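Local structure of cyclic nucleotide-binding protein (Brucella abortus biovar 1, 5D1I) at residues Thr20-Phe24 with Glu92-Ile96; Leu44-Leu50 with Ala105-Val109; Ala60-Gly66 with Val84-Leu90; Thr65-Thr69 with Glu110-Ile114. The protein is of unknown function but carries a cyclic nucleotide-binding domain of beta-barrel type, with a possible, weakly supported role as a DNA-binding transcription factor. One frame throughout, in Å; residues are numbered along the deposited sequence.

Interaction 1: Thr20-Phe24 with Glu92-Ile96; sequences TVGLF and EMALI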
# COMPACT_ATOMS: atom_id res chain seq x y z
N THR A 20 -4.34 -5.26 1.55
CA THR A 20 -2.90 -5.20 1.27
C THR A 20 -2.36 -3.78 1.40
O THR A 20 -1.14 -3.57 1.46
CB THR A 20 -2.58 -5.73 -0.13
OG1 THR A 20 -3.22 -4.90 -1.11
CG2 THR A 20 -3.05 -7.17 -0.29
N VAL A 21 -3.26 -2.81 1.43
CA VAL A 21 -2.87 -1.41 1.50
C VAL A 21 -2.28 -1.07 2.86
O VAL A 21 -2.87 -1.40 3.89
CB VAL A 21 -4.07 -0.50 1.20
CG1 VAL A 21 -3.70 0.96 1.35
CG2 VAL A 21 -4.59 -0.77 -0.20
N GLY A 22 -1.12 -0.42 2.87
CA GLY A 22 -0.42 -0.10 4.10
C GLY A 22 -1.25 0.62 5.14
O GLY A 22 -1.21 0.29 6.33
N LEU A 23 -2.03 1.60 4.70
CA LEU A 23 -2.84 2.38 5.62
C LEU A 23 -3.98 1.56 6.24
O LEU A 23 -4.45 1.88 7.32
CB LEU A 23 -3.41 3.61 4.89
CG LEU A 23 -3.94 4.75 5.75
CD1 LEU A 23 -2.89 5.21 6.74
CD2 LEU A 23 -4.38 5.91 4.85
N PHE A 24 -4.40 0.51 5.54
CA PHE A 24 -5.53 -0.31 6.01
C PHE A 24 -5.05 -1.60 6.65
O PHE A 24 -5.86 -2.47 6.98
CB PHE A 24 -6.49 -0.63 4.85
CG PHE A 24 -6.87 0.56 4.02
CD1 PHE A 24 -7.02 1.81 4.61
CD2 PHE A 24 -7.08 0.44 2.66
CE1 PHE A 24 -7.37 2.91 3.85
CE2 PHE A 24 -7.43 1.54 1.90
CZ PHE A 24 -7.57 2.78 2.50
N GLU A 92 -2.65 7.74 -1.43
CA GLU A 92 -2.85 7.20 -0.08
C GLU A 92 -2.65 8.27 0.99
O GLU A 92 -3.38 8.31 1.98
CB GLU A 92 -1.90 6.03 0.18
CG GLU A 92 -2.20 5.29 1.48
CD GLU A 92 -1.15 4.25 1.81
OE1 GLU A 92 0.05 4.57 1.70
OE2 GLU A 92 -1.51 3.11 2.16
N MSE A 93 -1.67 9.14 0.77
CA MSE A 93 -1.35 10.18 1.74
C MSE A 93 -2.46 11.23 1.86
O MSE A 93 -2.57 11.93 2.87
CB MSE A 93 -0.03 10.87 1.37
CG MSE A 93 1.20 10.00 1.56
SE MSE A 93 1.33 9.26 3.36
CE MSE A 93 0.87 7.41 2.97
N ALA A 94 -3.29 11.34 0.82
CA ALA A 94 -4.39 12.30 0.84
C ALA A 94 -5.39 11.96 1.94
O ALA A 94 -6.12 12.83 2.40
CB ALA A 94 -5.08 12.34 -0.51
N LEU A 95 -5.41 10.69 2.36
CA LEU A 95 -6.36 10.23 3.36
C LEU A 95 -6.00 10.70 4.76
O LEU A 95 -6.86 10.72 5.65
CB LEU A 95 -6.45 8.70 3.34
CG LEU A 95 -6.96 8.03 2.07
CD1 LEU A 95 -6.98 6.52 2.23
CD2 LEU A 95 -8.34 8.54 1.71
N ILE A 96 -4.74 11.07 4.96
CA ILE A 96 -4.27 11.41 6.30
C ILE A 96 -3.53 12.73 6.40
O ILE A 96 -3.07 13.11 7.47
CB ILE A 96 -3.34 10.31 6.85
CG1 ILE A 96 -2.09 10.18 5.98
CG2 ILE A 96 -4.08 8.98 6.93
CD1 ILE A 96 -1.07 9.20 6.52
O HOH W 1 0.23 1.08 0.68

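Interaction 2: Leu44-Leu50 with Ala105-Val109; sequences LRAGREL and AVADV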
# COMPACT_ATOMS: atom_id res chain seq x y z
N LEU A 44 -12.76 3.35 -15.83
CA LEU A 44 -12.02 4.34 -16.60
C LEU A 44 -11.76 3.85 -18.01
O LEU A 44 -11.12 2.81 -18.20
CB LEU A 44 -10.69 4.69 -15.92
CG LEU A 44 -10.73 4.98 -14.42
CD1 LEU A 44 -9.32 5.19 -13.89
CD2 LEU A 44 -11.59 6.20 -14.13
N ARG A 45 -12.24 4.58 -19.00
CA ARG A 45 -11.94 4.25 -20.39
C ARG A 45 -10.47 4.52 -20.68
O ARG A 45 -9.82 5.30 -19.99
CB ARG A 45 -12.82 5.06 -21.35
CG ARG A 45 -14.31 4.79 -21.19
CD ARG A 45 -15.15 5.61 -22.16
NE ARG A 45 -16.58 5.43 -21.94
CZ ARG A 45 -17.31 4.48 -22.52
NH1 ARG A 45 -16.74 3.62 -23.36
NH2 ARG A 45 -18.61 4.39 -22.26
N ALA A 46 -9.94 3.85 -21.70
CA ALA A 46 -8.57 4.10 -22.15
C ALA A 46 -8.40 5.57 -22.51
O ALA A 46 -9.23 6.16 -23.20
CB ALA A 46 -8.23 3.21 -23.33
N GLY A 47 -7.32 6.17 -22.02
CA GLY A 47 -7.04 7.57 -22.30
C GLY A 47 -7.64 8.53 -21.29
O GLY A 47 -7.35 9.72 -21.34
N ARG A 48 -8.46 8.03 -20.38
CA ARG A 48 -9.03 8.90 -19.36
C ARG A 48 -8.02 9.26 -18.28
O ARG A 48 -7.29 8.41 -17.77
CB ARG A 48 -10.25 8.28 -18.68
CG ARG A 48 -10.75 9.13 -17.52
CD ARG A 48 -11.99 8.58 -16.86
NE ARG A 48 -12.51 9.50 -15.85
CZ ARG A 48 -13.65 9.32 -15.20
NH1 ARG A 48 -14.40 8.27 -15.46
NH2 ARG A 48 -14.05 10.21 -14.29
N GLU A 49 -7.98 10.54 -17.93
CA GLU A 49 -7.16 10.97 -16.82
C GLU A 49 -7.97 11.03 -15.55
O GLU A 49 -9.09 11.53 -15.53
CB GLU A 49 -6.53 12.33 -17.11
CG GLU A 49 -5.52 12.28 -18.22
CD GLU A 49 -4.81 13.59 -18.39
OE1 GLU A 49 -4.11 14.02 -17.45
OE2 GLU A 49 -4.96 14.20 -19.47
N LEU A 50 -7.38 10.48 -14.49
CA LEU A 50 -8.00 10.44 -13.18
C LEU A 50 -7.92 11.82 -12.53
O LEU A 50 -8.87 12.29 -11.91
CB LEU A 50 -7.31 9.38 -12.32
CG LEU A 50 -8.15 8.59 -11.33
CD1 LEU A 50 -9.51 8.27 -11.92
CD2 LEU A 50 -7.41 7.32 -10.96
N ALA A 105 -1.83 10.94 -14.08
CA ALA A 105 -2.20 9.53 -14.22
C ALA A 105 -3.24 9.38 -15.32
O ALA A 105 -4.26 10.07 -15.31
CB ALA A 105 -2.73 8.98 -12.91
N VAL A 106 -2.99 8.47 -16.26
CA VAL A 106 -3.92 8.20 -17.34
C VAL A 106 -4.09 6.69 -17.52
O VAL A 106 -3.13 5.93 -17.42
CB VAL A 106 -3.44 8.84 -18.67
CG1 VAL A 106 -2.08 8.30 -19.07
CG2 VAL A 106 -4.46 8.63 -19.78
N ALA A 107 -5.33 6.26 -17.76
CA ALA A 107 -5.60 4.86 -18.03
C ALA A 107 -5.09 4.47 -19.41
O ALA A 107 -5.49 5.08 -20.40
CB ALA A 107 -7.09 4.57 -17.91
N ASP A 108 -4.21 3.48 -19.46
CA ASP A 108 -3.71 2.96 -20.73
C ASP A 108 -4.77 2.12 -21.42
O ASP A 108 -4.94 2.18 -22.64
CB ASP A 108 -2.45 2.12 -20.52
CG ASP A 108 -1.34 2.90 -19.86
OD1 ASP A 108 -1.30 4.14 -20.02
OD2 ASP A 108 -0.49 2.28 -19.19
N VAL A 109 -5.46 1.31 -20.63
CA VAL A 109 -6.55 0.48 -21.13
C VAL A 109 -7.74 0.68 -20.20
O VAL A 109 -7.62 1.38 -19.20
CB VAL A 109 -6.16 -1.01 -21.17
CG1 VAL A 109 -5.00 -1.23 -22.14
CG2 VAL A 109 -5.78 -1.49 -19.77

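Interaction 3: Ala60-Gly66 with Val84-Leu90; sequences AYIIVTG and VGPGAIL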
# COMPACT_ATOMS: atom_id res chain seq x y z
N ALA A 60 -8.17 8.57 -2.41
CA ALA A 60 -7.20 7.64 -2.95
C ALA A 60 -7.89 6.69 -3.92
O ALA A 60 -9.08 6.39 -3.78
CB ALA A 60 -6.52 6.85 -1.84
N TYR A 61 -7.14 6.24 -4.91
CA TYR A 61 -7.63 5.28 -5.89
C TYR A 61 -6.82 4.00 -5.80
O TYR A 61 -5.60 4.04 -5.80
CB TYR A 61 -7.55 5.84 -7.31
CG TYR A 61 -8.35 7.11 -7.54
CD1 TYR A 61 -9.67 7.05 -7.95
CD2 TYR A 61 -7.77 8.36 -7.35
CE1 TYR A 61 -10.40 8.19 -8.16
CE2 TYR A 61 -8.50 9.52 -7.57
CZ TYR A 61 -9.82 9.43 -7.97
OH TYR A 61 -10.55 10.57 -8.19
N ILE A 62 -7.51 2.86 -5.74
CA ILE A 62 -6.82 1.58 -5.76
C ILE A 62 -7.22 0.86 -7.03
O ILE A 62 -8.41 0.73 -7.33
CB ILE A 62 -7.16 0.71 -4.53
CG1 ILE A 62 -6.71 1.39 -3.23
CG2 ILE A 62 -6.51 -0.65 -4.64
CD1 ILE A 62 -7.73 2.32 -2.62
N ILE A 63 -6.23 0.41 -7.79
CA ILE A 63 -6.50 -0.29 -9.05
C ILE A 63 -6.93 -1.72 -8.79
O ILE A 63 -6.26 -2.45 -8.05
CB ILE A 63 -5.27 -0.29 -9.97
CG1 ILE A 63 -4.83 1.14 -10.28
CG2 ILE A 63 -5.57 -1.05 -11.26
CD1 ILE A 63 -3.59 1.21 -11.15
N VAL A 64 -8.04 -2.12 -9.39
CA VAL A 64 -8.51 -3.49 -9.33
C VAL A 64 -8.08 -4.24 -10.59
O VAL A 64 -7.39 -5.26 -10.52
CB VAL A 64 -10.04 -3.57 -9.18
CG1 VAL A 64 -10.51 -5.01 -9.21
CG2 VAL A 64 -10.47 -2.88 -7.90
N THR A 65 -8.50 -3.74 -11.75
CA THR A 65 -8.05 -4.28 -13.02
C THR A 65 -7.64 -3.15 -13.95
O THR A 65 -8.18 -2.05 -13.87
CB THR A 65 -9.14 -5.13 -13.71
OG1 THR A 65 -10.29 -4.33 -13.97
CG2 THR A 65 -9.54 -6.32 -12.85
N GLY A 66 -6.68 -3.41 -14.83
CA GLY A 66 -6.27 -2.43 -15.82
C GLY A 66 -4.86 -1.90 -15.62
O GLY A 66 -4.11 -2.39 -14.77
N VAL A 84 1.36 1.47 -13.54
CA VAL A 84 0.90 0.78 -12.34
C VAL A 84 -0.31 -0.09 -12.65
O VAL A 84 -1.10 0.22 -13.55
CB VAL A 84 0.55 1.76 -11.20
CG1 VAL A 84 1.81 2.30 -10.56
CG2 VAL A 84 -0.35 2.89 -11.71
N GLY A 85 -0.46 -1.19 -11.92
CA GLY A 85 -1.52 -2.14 -12.17
C GLY A 85 -2.25 -2.54 -10.90
O GLY A 85 -2.18 -1.84 -9.90
N PRO A 86 -2.95 -3.69 -10.94
CA PRO A 86 -3.76 -4.18 -9.82
C PRO A 86 -3.03 -4.09 -8.47
O PRO A 86 -1.87 -4.49 -8.36
CB PRO A 86 -4.03 -5.63 -10.19
CG PRO A 86 -4.03 -5.63 -11.69
CD PRO A 86 -2.97 -4.62 -12.08
N GLY A 87 -3.70 -3.52 -7.48
CA GLY A 87 -3.13 -3.41 -6.15
C GLY A 87 -2.48 -2.07 -5.86
O GLY A 87 -2.31 -1.70 -4.70
N ALA A 88 -2.11 -1.34 -6.91
CA ALA A 88 -1.45 -0.05 -6.70
C ALA A 88 -2.44 0.94 -6.12
O ALA A 88 -3.62 0.95 -6.49
CB ALA A 88 -0.87 0.49 -8.01
N ILE A 89 -1.97 1.78 -5.20
CA ILE A 89 -2.81 2.83 -4.66
C ILE A 89 -2.23 4.19 -5.03
O ILE A 89 -1.02 4.41 -4.97
CB ILE A 89 -2.97 2.72 -3.12
CG1 ILE A 89 -3.90 3.81 -2.60
CG2 ILE A 89 -1.62 2.79 -2.41
CD1 ILE A 89 -4.34 3.60 -1.18
N LEU A 90 -3.11 5.09 -5.45
CA LEU A 90 -2.72 6.45 -5.79
C LEU A 90 -3.37 7.44 -4.84
O LEU A 90 -4.60 7.46 -4.71
CB LEU A 90 -3.09 6.76 -7.24
CG LEU A 90 -2.61 5.78 -8.31
CD1 LEU A 90 -3.10 6.21 -9.68
CD2 LEU A 90 -1.09 5.67 -8.28

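Interaction 4: Thr65-Thr69 with Glu110-Ile114; sequences TGTIT and ETEVI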
# COMPACT_ATOMS: atom_id res chain seq x y z
N THR A 65 -8.50 -3.74 -11.75
CA THR A 65 -8.05 -4.28 -13.02
C THR A 65 -7.64 -3.15 -13.95
O THR A 65 -8.18 -2.05 -13.87
CB THR A 65 -9.14 -5.13 -13.71
OG1 THR A 65 -10.29 -4.33 -13.97
CG2 THR A 65 -9.54 -6.32 -12.85
N GLY A 66 -6.68 -3.41 -14.83
CA GLY A 66 -6.27 -2.43 -15.82
C GLY A 66 -4.86 -1.90 -15.62
O GLY A 66 -4.11 -2.39 -14.77
N THR A 67 -4.51 -0.88 -16.40
CA THR A 67 -3.18 -0.30 -16.35
C THR A 67 -3.24 1.21 -16.44
O THR A 67 -3.94 1.77 -17.30
CB THR A 67 -2.27 -0.84 -17.48
OG1 THR A 67 -2.30 -2.27 -17.49
CG2 THR A 67 -0.84 -0.37 -17.29
N ILE A 68 -2.50 1.87 -15.56
CA ILE A 68 -2.44 3.32 -15.52
C ILE A 68 -0.99 3.77 -15.64
O ILE A 68 -0.12 3.26 -14.93
CB ILE A 68 -3.05 3.86 -14.21
CG1 ILE A 68 -4.58 3.78 -14.27
CG2 ILE A 68 -2.60 5.29 -13.95
CD1 ILE A 68 -5.25 4.13 -12.95
N THR A 69 -0.73 4.69 -16.55
CA THR A 69 0.60 5.28 -16.67
C THR A 69 0.71 6.53 -15.81
O THR A 69 -0.10 7.45 -15.92
CB THR A 69 0.94 5.63 -18.13
OG1 THR A 69 1.08 4.42 -18.87
CG2 THR A 69 2.23 6.41 -18.21
N GLU A 110 -8.88 0.07 -20.53
CA GLU A 110 -10.03 0.15 -19.64
C GLU A 110 -9.62 -0.35 -18.27
O GLU A 110 -9.11 -1.46 -18.13
CB GLU A 110 -11.22 -0.66 -20.17
CG GLU A 110 -12.42 -0.57 -19.25
CD GLU A 110 -13.63 -1.31 -19.78
OE1 GLU A 110 -14.38 -0.73 -20.58
OE2 GLU A 110 -13.82 -2.48 -19.39
N THR A 111 -9.83 0.49 -17.26
CA THR A 111 -9.29 0.26 -15.93
C THR A 111 -10.35 0.48 -14.87
O THR A 111 -11.10 1.46 -14.91
CB THR A 111 -8.08 1.18 -15.66
OG1 THR A 111 -7.04 0.87 -16.60
CG2 THR A 111 -7.54 1.01 -14.25
N GLU A 112 -10.43 -0.43 -13.91
CA GLU A 112 -11.38 -0.32 -12.83
C GLU A 112 -10.67 -0.00 -11.53
O GLU A 112 -9.74 -0.70 -11.14
CB GLU A 112 -12.21 -1.60 -12.69
CG GLU A 112 -13.11 -1.60 -11.48
CD GLU A 112 -14.31 -2.50 -11.65
OE1 GLU A 112 -14.82 -3.01 -10.63
OE2 GLU A 112 -14.76 -2.69 -12.80
N VAL A 113 -11.11 1.06 -10.87
CA VAL A 113 -10.49 1.50 -9.64
C VAL A 113 -11.51 1.61 -8.51
O VAL A 113 -12.70 1.81 -8.74
CB VAL A 113 -9.77 2.86 -9.80
CG1 VAL A 113 -8.64 2.75 -10.81
CG2 VAL A 113 -10.76 3.94 -10.21
N ILE A 114 -11.01 1.48 -7.29
CA ILE A 114 -11.79 1.72 -6.09
C ILE A 114 -11.41 3.09 -5.54
O ILE A 114 -10.24 3.34 -5.27
CB ILE A 114 -11.53 0.63 -5.03
CG1 ILE A 114 -12.19 -0.68 -5.44
CG2 ILE A 114 -12.00 1.08 -3.67
CD1 ILE A 114 -11.80 -1.86 -4.57
O HOH W 2 -10.38 -3.23 -16.27

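Interaction 1: Thr20-Phe24 with Glu92-Ile96
The polar part of the contact is the grip of E92 on the backbone N-H groups of G22 and L23. L23 N donates to E92 OE2 over 3.0 Å, with an N-H...O angle of 147°. The N-H approaches from above the carboxylate plane, 41° out of it. A water adds a second link: G22 N donates to it at 3.0 Å, and it donates to E92 OE2. V21 CG1 is an apolar neighbour of the same oxygen, 3.2 Å from E92 OE2. The extended E92 chain, with CG anti to the backbone N (chi1 -171°), carries the carboxylate this far. The E92 carboxylate of the second subunit comes close. Two like charges so near would probably make one of them easier to protonate.

The apolar part centres on L23. Its CD2 meets L95 CD1 at 3.7 Å and I96 CG2 at 3.7 Å. L95 CD1 also reaches the edge of the F24 ring, 3.8 Å from F24 CZ, near the ring plane. F121 of helix 118-124 packs on L23, L95 and I96.

Both segments hold a short 3-10 turn. The one at 22-24 joins helix 11-18 to helix 29-38, consistent with the N3A motif of cyclic nucleotide-binding domains. The one at 92-95 probably corresponds to the short helix of their phosphate-binding cassette.

Interaction 2: Leu44-Leu50 with Ala105-Val109
E49 and V106 form an antiparallel non-hydrogen-bonded pair, and backbone bonds flank it. On one flank A107 N donates to R48 O at 2.9 Å, and next along G47 N donates to A107 O at 2.7 Å, nearly straight at 168°. On the other flank L50 N reaches A105 O over a longer 3.3 Å. A type II turn from R45 to R48 starts the pairing. G47 is the third residue of this turn, where a positive phi suits a glycine.

The side chains split between two faces. On the face of E49 and V106, E49 CG lies 4.0 Å from V106 CB, the two chains meeting at a slant. V106 CG2 is anti to the backbone N, which brings it over the turn, 3.5 Å from G47 O. The carboxylate of E49 goes elsewhere: its OE2 makes a salt bridge with R78. F71 of strand 68-74 touches both E49 and V106.

A107 points into the curl of the other segment. Its CB sits 3.5 Å from R45 O and 4.1 Å from L44 CB, and this side is buried. At the exposed end, A46 CB rests on the backbone, 3.5 Å from D108 O.

L44 still pairs with T111, whereas E49 pairs with V106. The two chains therefore pass together from one sheet to the other, as paired strands do in the jelly-roll barrel of cyclic nucleotide-binding domains.

Interaction 3: Ala60-Gly66 with Val84-Leu90
This is an antiparallel strand contact close to the centre of the chain, in the beta barrel, where Y61-I63 of strand 56-63 pairs with short strand 89-90 and the turn before it. Y61 and L90 exchange two backbone bonds: Y61 N to L90 O at 2.8 Å and L90 N to Y61 O at 2.7 Å, both in the carbonyl plane. I63 N then donates to A88 O at 3.0 Å. G87 N closes the series on I63 O at 2.8 Å, almost straight at 176°.

Residues G85-A88 form a type II turn, with G87 at its third position. This turn folds round I63. The I63 CD1 methyl reaches V84 CG2 at 3.7 Å, and I63 CB packs against G85 O at 3.5 Å. Extension of the I63 chain beyond CG1 (chi2 178°) sends CD1 toward V84. I68 covers I63 and V84 from strand 68-74.

I62 and I89 lie side by side on one face and point the same way, with I62 CG1 3.8 Å from I89 CG1. V21 packs on I89, and helix 11-18 covers I62. The side chains of Y61 and L90 go to the other face.

Beyond I63 the chain turns a corner. P86 CB meets V64 O at 3.4 Å, on the exposed side. V64 and T65 both face E112, a classic beta bulge. The bulge bends the chain from one sheet toward the other, consistent with the curled strands of a cyclic nucleotide-binding beta barrel.

Interaction 4: Thr65-Thr69 with Glu110-Ile114
T65 and E112 pair antiparallel, and the close part of the contact lies just beside them. E112 N donates to T65 O at 2.8 Å, from 24° outside the carbonyl plane. The return bond, T65 N to E112 O, is weak at 3.3 Å. T111 packs closely here. Its CG2, anti to the backbone N, is brought within 3.1 Å of T65 O. G66 has no side chain, and its CA comes 3.5 Å from T111 OG1. Further in, I68 runs across T111 at about a right angle, and I68 CD1 lies 4.2 Å from V113 CG1. I63 covers I68 and T111 on this buried side.

The other side is looser. T65 OG1 stands beside E112 CB at 3.6 Å, both side chains pointing the same way. A water links T65 OG1, at 2.6 Å, to E110 O, to which it donates. E110 is exposed, and the carboxylate of E112 leads away to a salt bridge with R41. End to end, 65-68 and 110-113 run 100° apart, in keeping with a pairing limited here to T65 and E112.

T111 OG1 has two roles. It gives its proton to V109 O and accepts a weak bond from T67 N. The hydroxyl thus links the loop residue V109 to the chain leaving G66, the second link being weak. Backbone bonds and one buried hydroxyl hold the crossing inside, while water and charged groups finish it outside.

Interactions 2, 3 and 4 form one connected block in the barrel. Interaction 4 lies about 6 Å from interaction 3 and about 7 Å from interaction 2, centre to centre, and shares T65 and G66 with interaction 3. Along the chain, interaction 3 falls within the spans of interactions 1 and 2, while interaction 4 alternates with both. Strand 111-117 pairs with 56-63 in one sheet, 104-107 with 68-74 in the other. Interaction 1 stands apart, about 22 Å from interaction 2, on the opposite side of the chain's centre. It meets interaction 3 through V21 on I89. Interactions 1 and 3 both touch the second subunit, so the dimer interface lies on that side.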